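Local coordinates for protein post-proline cleaving enzyme (Rickettsia typhi, PDB 4HVT) that probably cleaves peptides on the carboxyl side of proline, as a serine peptidase of the prolyl oligopeptidase family, at residues K153-F158 with E184-Y189; Y144-S149 with R159-E164. All coordinates share one frame; numbering follows the deposited sequence.

Contact 1: K153-F158 with E184-Y189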
loop_
_atom_site.group_PDB
_atom_site.type_symbol
_atom_site.label_atom_id
_atom_site.label_comp_id
_atom_site.label_asym_id
_atom_site.label_seq_id
_atom_site.Cartn_x
_atom_site.Cartn_y
_atom_site.Cartn_z
ATOM N N LYS A 153 9.539 -2.821 -10.715
ATOM C CA LYS A 153 10.300 -3.713 -9.857
ATOM C C LYS A 153 10.263 -3.250 -8.386
ATOM O O LYS A 153 10.133 -2.046 -8.106
ATOM C CB LYS A 153 11.757 -3.805 -10.303
ATOM C CG LYS A 153 11.927 -4.538 -11.625
ATOM C CD LYS A 153 13.311 -5.112 -11.832
ATOM C CE LYS A 153 14.309 -4.011 -12.062
ATOM N NZ LYS A 153 15.630 -4.687 -12.028
ATOM N N ASP A 154 10.351 -4.207 -7.466
ATOM C CA ASP A 154 10.577 -3.918 -6.046
ATOM C C ASP A 154 12.057 -3.507 -5.846
ATOM O O ASP A 154 12.407 -2.715 -4.983
ATOM C CB ASP A 154 10.267 -5.126 -5.142
ATOM C CG ASP A 154 8.772 -5.433 -4.974
ATOM O OD1 ASP A 154 7.885 -4.710 -5.498
ATOM O OD2 ASP A 154 8.474 -6.447 -4.296
ATOM N N GLU A 155 12.936 -4.111 -6.614
ATOM C CA GLU A 155 14.348 -3.709 -6.633
ATOM C C GLU A 155 14.435 -2.268 -7.005
ATOM O O GLU A 155 13.796 -1.842 -7.962
ATOM C CB GLU A 155 15.098 -4.502 -7.675
ATOM C CG GLU A 155 15.337 -5.954 -7.279
ATOM C CD GLU A 155 16.151 -6.711 -8.293
ATOM O OE1 GLU A 155 15.804 -6.695 -9.466
ATOM O OE2 GLU A 155 17.166 -7.375 -7.881
ATOM N N MET A 156 15.276 -1.532 -6.289
ATOM C CA MET A 156 15.422 -0.100 -6.517
ATOM C C MET A 156 16.847 0.385 -6.183
ATOM O O MET A 156 17.671 -0.374 -5.640
ATOM C CB MET A 156 14.379 0.670 -5.742
ATOM C CG MET A 156 14.333 0.403 -4.254
ATOM S SD MET A 156 12.982 1.361 -3.437
ATOM C CE MET A 156 11.552 0.852 -4.229
ATOM N N PHE A 157 17.114 1.622 -6.572
ATOM C CA PHE A 157 18.415 2.276 -6.393
ATOM C C PHE A 157 18.114 3.742 -6.081
ATOM O O PHE A 157 16.976 4.082 -5.747
ATOM C CB PHE A 157 19.304 2.108 -7.636
ATOM C CG PHE A 157 18.688 2.571 -8.882
ATOM C CD1 PHE A 157 17.741 1.801 -9.537
ATOM C CD2 PHE A 157 19.022 3.818 -9.419
ATOM C CE1 PHE A 157 17.151 2.245 -10.693
ATOM C CE2 PHE A 157 18.448 4.246 -10.600
ATOM C CZ PHE A 157 17.508 3.462 -11.217
ATOM N N PHE A 158 19.131 4.589 -6.084
ATOM C CA PHE A 158 18.911 6.005 -5.811
ATOM C C PHE A 158 20.026 6.768 -6.451
ATOM O O PHE A 158 21.044 6.202 -6.810
ATOM C CB PHE A 158 18.890 6.303 -4.317
ATOM C CG PHE A 158 20.079 5.721 -3.584
ATOM C CD1 PHE A 158 21.239 6.475 -3.432
ATOM C CD2 PHE A 158 19.975 4.504 -3.011
ATOM C CE1 PHE A 158 22.339 5.922 -2.780
ATOM C CE2 PHE A 158 21.067 3.943 -2.359
ATOM C CZ PHE A 158 22.238 4.682 -2.218
ATOM N N GLU A 184 21.137 -3.037 -7.391
ATOM C CA GLU A 184 19.729 -2.869 -7.032
ATOM C C GLU A 184 19.373 -3.791 -5.904
ATOM O O GLU A 184 19.987 -4.847 -5.752
ATOM C CB GLU A 184 18.850 -3.180 -8.225
ATOM C CG GLU A 184 19.045 -2.243 -9.410
ATOM C CD GLU A 184 18.336 -2.748 -10.663
ATOM O OE1 GLU A 184 17.111 -2.892 -10.645
ATOM O OE2 GLU A 184 19.017 -3.116 -11.648
ATOM N N GLY A 185 18.392 -3.416 -5.112
ATOM C CA GLY A 185 17.937 -4.267 -4.024
ATOM C C GLY A 185 16.481 -3.977 -3.725
ATOM O O GLY A 185 16.065 -2.829 -3.858
ATOM N N LYS A 186 15.718 -5.020 -3.343
ATOM C CA LYS A 186 14.288 -4.809 -3.077
ATOM C C LYS A 186 14.092 -3.887 -1.877
ATOM O O LYS A 186 14.471 -4.185 -0.746
ATOM C CB LYS A 186 13.523 -6.106 -2.858
ATOM C CG LYS A 186 13.403 -6.959 -4.093
ATOM C CD LYS A 186 12.328 -8.027 -3.936
ATOM C CE LYS A 186 12.633 -8.992 -2.818
ATOM N NZ LYS A 186 11.495 -9.952 -2.674
ATOM N N PHE A 187 13.465 -2.761 -2.143
ATOM C CA PHE A 187 13.215 -1.697 -1.160
ATOM C C PHE A 187 14.504 -1.277 -0.422
ATOM O O PHE A 187 14.508 -0.965 0.757
ATOM C CB PHE A 187 12.075 -2.072 -0.226
ATOM C CG PHE A 187 10.784 -2.338 -0.955
ATOM C CD1 PHE A 187 10.146 -1.318 -1.656
ATOM C CD2 PHE A 187 10.276 -3.607 -1.034
ATOM C CE1 PHE A 187 8.964 -1.543 -2.346
ATOM C CE2 PHE A 187 9.119 -3.844 -1.736
ATOM C CZ PHE A 187 8.482 -2.832 -2.395
ATOM N N THR A 188 15.562 -1.187 -1.196
ATOM C CA THR A 188 16.791 -0.483 -0.756
ATOM C C THR A 188 16.463 0.976 -0.726
ATOM O O THR A 188 16.128 1.561 -1.762
ATOM C CB THR A 188 17.952 -0.720 -1.707
ATOM O OG1 THR A 188 18.397 -2.090 -1.585
ATOM C CG2 THR A 188 19.101 0.207 -1.318
ATOM N N TYR A 189 16.497 1.549 0.470
ATOM C CA TYR A 189 16.313 2.965 0.694
ATOM C C TYR A 189 17.428 3.512 1.587
ATOM O O TYR A 189 17.834 2.843 2.581
ATOM C CB TYR A 189 14.996 3.244 1.432
ATOM C CG TYR A 189 13.731 3.044 0.674
ATOM C CD1 TYR A 189 13.311 3.946 -0.293
ATOM C CD2 TYR A 189 12.896 1.999 1.001
ATOM C CE1 TYR A 189 12.075 3.753 -0.961
ATOM C CE2 TYR A 189 11.691 1.799 0.354
ATOM C CZ TYR A 189 11.286 2.669 -0.608
ATOM O OH TYR A 189 10.082 2.400 -1.220
HETATM O O HOH W 1 18.198 -4.157 -14.008
HETATM O O HOH W 2 9.153 -8.441 -2.508
HETATM O O HOH W 3 15.102 -1.018 -10.281
HETATM O O HOH W 4 18.390 -7.587 -5.465
HETATM O O HOH W 5 16.283 3.938 -2.962
#
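The carbonyl oxygen of G185 is gripped by two amides, M156 N from the facing strand and T188 N from its own turn. They reach it from opposite faces of its carbonyl plane. The M156 N to G185 O bond is 2.9 Å long. T188 N closes the type II turn G185-T188, and the M156 N bond ties the first residue of that turn to strand 155-162. G185 N returns a bond to M156 O. From within the turn, F187 N bonds to D154 O at 3.0 Å, nearly straight at 169°. That same oxygen lies over the centre of one face of the F187 ring. Here the short strand 185-186 adds antiparallel to one end of 155-162, within a blade of the N-terminal beta-propeller. M156 bends back at chi3 (59°), which turns its methyl to F187 CD1, with CE 3.6 Å away. Its sulfur sits over one face of Y189, offset toward the rim, with SD 3.5 Å from CZ; this is a Met-aromatic contact. K153, E155 and E184 form a salt-bridge network. K153 NZ meets E184 OE1 on the syn side at 2.7 Å, and also holds E155 OE1 in a longer bridge of 3.3 Å. The lysine probably offsets the repulsion between the two glutamates, whose OE1 atoms are 4.2 Å apart. One water joins E155 O to E184 OE1. The D154 carboxylate packs by CG against F187 CE2 and CZ, its plane 37° from the ring. Its OD2 forms a salt bridge with R651, while a water links OD2 to K186 NZ, which also bonds to S212 O.

Contact 2: Y144-S149 with R159-E164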
loop_
_atom_site.group_PDB
_atom_site.type_symbol
_atom_site.label_atom_id
_atom_site.label_comp_id
_atom_site.label_asym_id
_atom_site.label_seq_id
_atom_site.Cartn_x
_atom_site.Cartn_y
_atom_site.Cartn_z
ATOM N N TYR A 144 19.291 15.905 -1.939
ATOM C CA TYR A 144 18.265 14.882 -1.858
ATOM C C TYR A 144 18.820 13.580 -2.378
ATOM O O TYR A 144 19.657 13.591 -3.260
ATOM C CB TYR A 144 17.045 15.249 -2.730
ATOM C CG TYR A 144 16.181 16.354 -2.185
ATOM C CD1 TYR A 144 16.555 17.683 -2.352
ATOM C CD2 TYR A 144 14.999 16.081 -1.505
ATOM C CE1 TYR A 144 15.763 18.713 -1.874
ATOM C CE2 TYR A 144 14.193 17.112 -1.037
ATOM C CZ TYR A 144 14.575 18.413 -1.219
ATOM O OH TYR A 144 13.763 19.407 -0.704
ATOM N N LEU A 145 18.407 12.460 -1.801
ATOM C CA LEU A 145 18.628 11.149 -2.420
ATOM C C LEU A 145 17.330 10.786 -3.108
ATOM O O LEU A 145 16.300 10.703 -2.452
ATOM C CB LEU A 145 18.993 10.109 -1.353
ATOM C CG LEU A 145 20.278 10.491 -0.651
ATOM C CD1 LEU A 145 20.377 9.729 0.669
ATOM C CD2 LEU A 145 21.529 10.299 -1.498
ATOM N N ILE A 146 17.364 10.627 -4.424
ATOM C CA ILE A 146 16.170 10.319 -5.190
ATOM C C ILE A 146 16.088 8.826 -5.400
ATOM O O ILE A 146 16.929 8.292 -6.093
ATOM C CB ILE A 146 16.134 11.031 -6.579
ATOM C CG1 ILE A 146 16.532 12.515 -6.491
ATOM C CG2 ILE A 146 14.794 10.820 -7.251
ATOM C CD1 ILE A 146 15.608 13.376 -5.691
ATOM N N SER A 147 15.074 8.172 -4.822
ATOM C CA SER A 147 14.815 6.745 -5.046
ATOM C C SER A 147 14.100 6.492 -6.353
ATOM O O SER A 147 13.187 7.243 -6.735
ATOM C CB SER A 147 14.004 6.157 -3.912
ATOM O OG SER A 147 14.772 6.128 -2.709
ATOM N N MET A 148 14.532 5.438 -7.028
ATOM C CA MET A 148 14.091 5.100 -8.382
ATOM C C MET A 148 14.096 3.592 -8.583
ATOM O O MET A 148 14.845 2.857 -7.926
ATOM C CB MET A 148 15.003 5.733 -9.439
ATOM C CG MET A 148 14.948 7.235 -9.464
ATOM S SD MET A 148 16.186 7.891 -10.618
ATOM C CE MET A 148 17.651 7.745 -9.758
ATOM N N SER A 149 13.255 3.131 -9.495
ATOM C CA SER A 149 13.286 1.734 -9.915
ATOM C C SER A 149 13.139 1.664 -11.425
ATOM O O SER A 149 12.645 2.594 -12.076
ATOM C CB SER A 149 12.148 0.964 -9.248
ATOM O OG SER A 149 10.866 1.502 -9.621
ATOM N N ARG A 159 19.841 8.082 -6.587
ATOM C CA ARG A 159 20.880 8.959 -7.050
ATOM C C ARG A 159 20.799 10.255 -6.273
ATOM O O ARG A 159 19.693 10.794 -6.047
ATOM C CB ARG A 159 20.717 9.302 -8.524
ATOM C CG ARG A 159 20.843 8.148 -9.458
ATOM C CD ARG A 159 20.624 8.647 -10.875
ATOM N NE ARG A 159 21.675 9.545 -11.322
ATOM C CZ ARG A 159 21.699 10.111 -12.529
ATOM N NH1 ARG A 159 20.695 9.918 -13.384
ATOM N NH2 ARG A 159 22.694 10.899 -12.869
ATOM N N GLU A 160 21.939 10.780 -5.874
ATOM C CA GLU A 160 21.980 12.065 -5.155
ATOM C C GLU A 160 21.774 13.251 -6.093
ATOM O O GLU A 160 22.272 13.256 -7.207
ATOM C CB GLU A 160 23.342 12.206 -4.477
ATOM C CG GLU A 160 23.397 13.322 -3.441
ATOM C CD GLU A 160 24.767 13.529 -2.853
ATOM O OE1 GLU A 160 25.725 12.794 -3.199
ATOM O OE2 GLU A 160 24.891 14.428 -2.010
ATOM N N TRP A 161 21.034 14.246 -5.640
ATOM C CA TRP A 161 20.547 15.309 -6.491
ATOM C C TRP A 161 20.620 16.629 -5.728
ATOM O O TRP A 161 20.463 16.654 -4.523
ATOM C CB TRP A 161 19.108 14.977 -6.924
ATOM C CG TRP A 161 18.467 15.991 -7.847
ATOM C CD1 TRP A 161 18.429 15.939 -9.210
ATOM C CD2 TRP A 161 17.644 17.093 -7.464
ATOM N NE1 TRP A 161 17.697 16.997 -9.702
ATOM C CE2 TRP A 161 17.184 17.704 -8.654
ATOM C CE3 TRP A 161 17.267 17.626 -6.244
ATOM C CZ2 TRP A 161 16.362 18.846 -8.652
ATOM C CZ3 TRP A 161 16.464 18.788 -6.225
ATOM C CH2 TRP A 161 16.005 19.355 -7.430
ATOM N N ASP A 162 20.933 17.710 -6.432
ATOM C CA ASP A 162 21.127 19.005 -5.791
ATOM C C ASP A 162 20.125 20.099 -6.277
ATOM O O ASP A 162 20.020 20.387 -7.462
ATOM C CB ASP A 162 22.529 19.493 -5.988
ATOM C CG ASP A 162 22.831 20.728 -5.137
ATOM O OD1 ASP A 162 22.492 21.834 -5.603
ATOM O OD2 ASP A 162 23.403 20.607 -4.005
ATOM N N LEU A 163 19.444 20.700 -5.329
ATOM C CA LEU A 163 18.353 21.689 -5.609
ATOM C C LEU A 163 18.853 23.004 -6.206
ATOM O O LEU A 163 18.160 23.592 -7.066
ATOM C CB LEU A 163 17.558 21.965 -4.329
ATOM C CG LEU A 163 16.392 22.960 -4.373
ATOM C CD1 LEU A 163 15.364 22.456 -5.363
ATOM C CD2 LEU A 163 15.807 23.097 -2.981
ATOM N N GLU A 164 20.034 23.452 -5.774
ATOM C CA GLU A 164 20.621 24.684 -6.332
ATOM C C GLU A 164 20.973 24.475 -7.798
ATOM O O GLU A 164 20.654 25.312 -8.644
ATOM C CB GLU A 164 21.829 25.126 -5.517
ATOM C CG GLU A 164 22.468 26.437 -5.946
ATOM C CD GLU A 164 23.635 26.794 -5.042
ATOM O OE1 GLU A 164 23.411 27.133 -3.852
ATOM O OE2 GLU A 164 24.789 26.705 -5.521
#
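I146 and W161 meet across the strands, where CG1 of the isoleucine presses on the tryptophan CB at 3.6 Å. The CG1-CD1 branch packs beside W161 CB, with CG1 also close to R159 O. W161 CG stands anti to the backbone N (chi1 -179°). Y144 lies beside the W161 side chain and points the same way. Its CD1 comes in at the edge of the indole, in the plane of that ring, and is 4.0 Å from W161 CE3. The two ring planes are 68° apart. W97 meets both rings edge-to-face, and I116 touches both I146 and W161. Strands 143-150 and 155-162 form an antiparallel hairpin within a blade of the N-terminal beta-propeller. Y144 with W161 and I146 with R159 are its hydrogen-bonded pairs here; W161 N to Y144 O and I146 N to R159 O both measure 2.8 Å. The short axes stand at 134°, well off exact antiparallel. On the face of Y144, I146 and W161, the methyl of M148 abuts the aliphatic stem of R159 at CG and CD. The modelled separation, 3.2 Å from M148 CE to R159 CG, is unusually short, so its detail is doubtful. R159 also makes a cation-pi contact with F168. The other face carries L145 and E160. L145 CD2 lies 4.0 Å from E160 CB and about as close to CG, so one leucine methyl sits against the stem of the glutamate. The E160 carboxylate is held by F173 N, R223 and R143. At the far end, L163 CB comes up to the edge of the Y144 ring at CE1.

Overall arrangement
The centres of contacts 1 and 2 lie about 14 Å apart, and the contacts touch. Both use strand 155-162: contact 1 takes its first part, contact 2 its second. Strands 143-150 and 185-186 are its neighbours in one blade. Along the chain the segments alternate, in the order 144-149, 153-158, 159-164, 184-189. Contact 2 is local to a hairpin, while contact 1 brings back a later piece of chain. F157 N probably bonds to M148 O, joining the two. Contact 1 lies about 16 Å from the centre of the chain, contact 2 about 23 Å, centre to centre. Through R651 and Q650, contact 1 joins the propeller to the peptidase region, with D154 near, but not touching, a probable Ser-His-Asp triad.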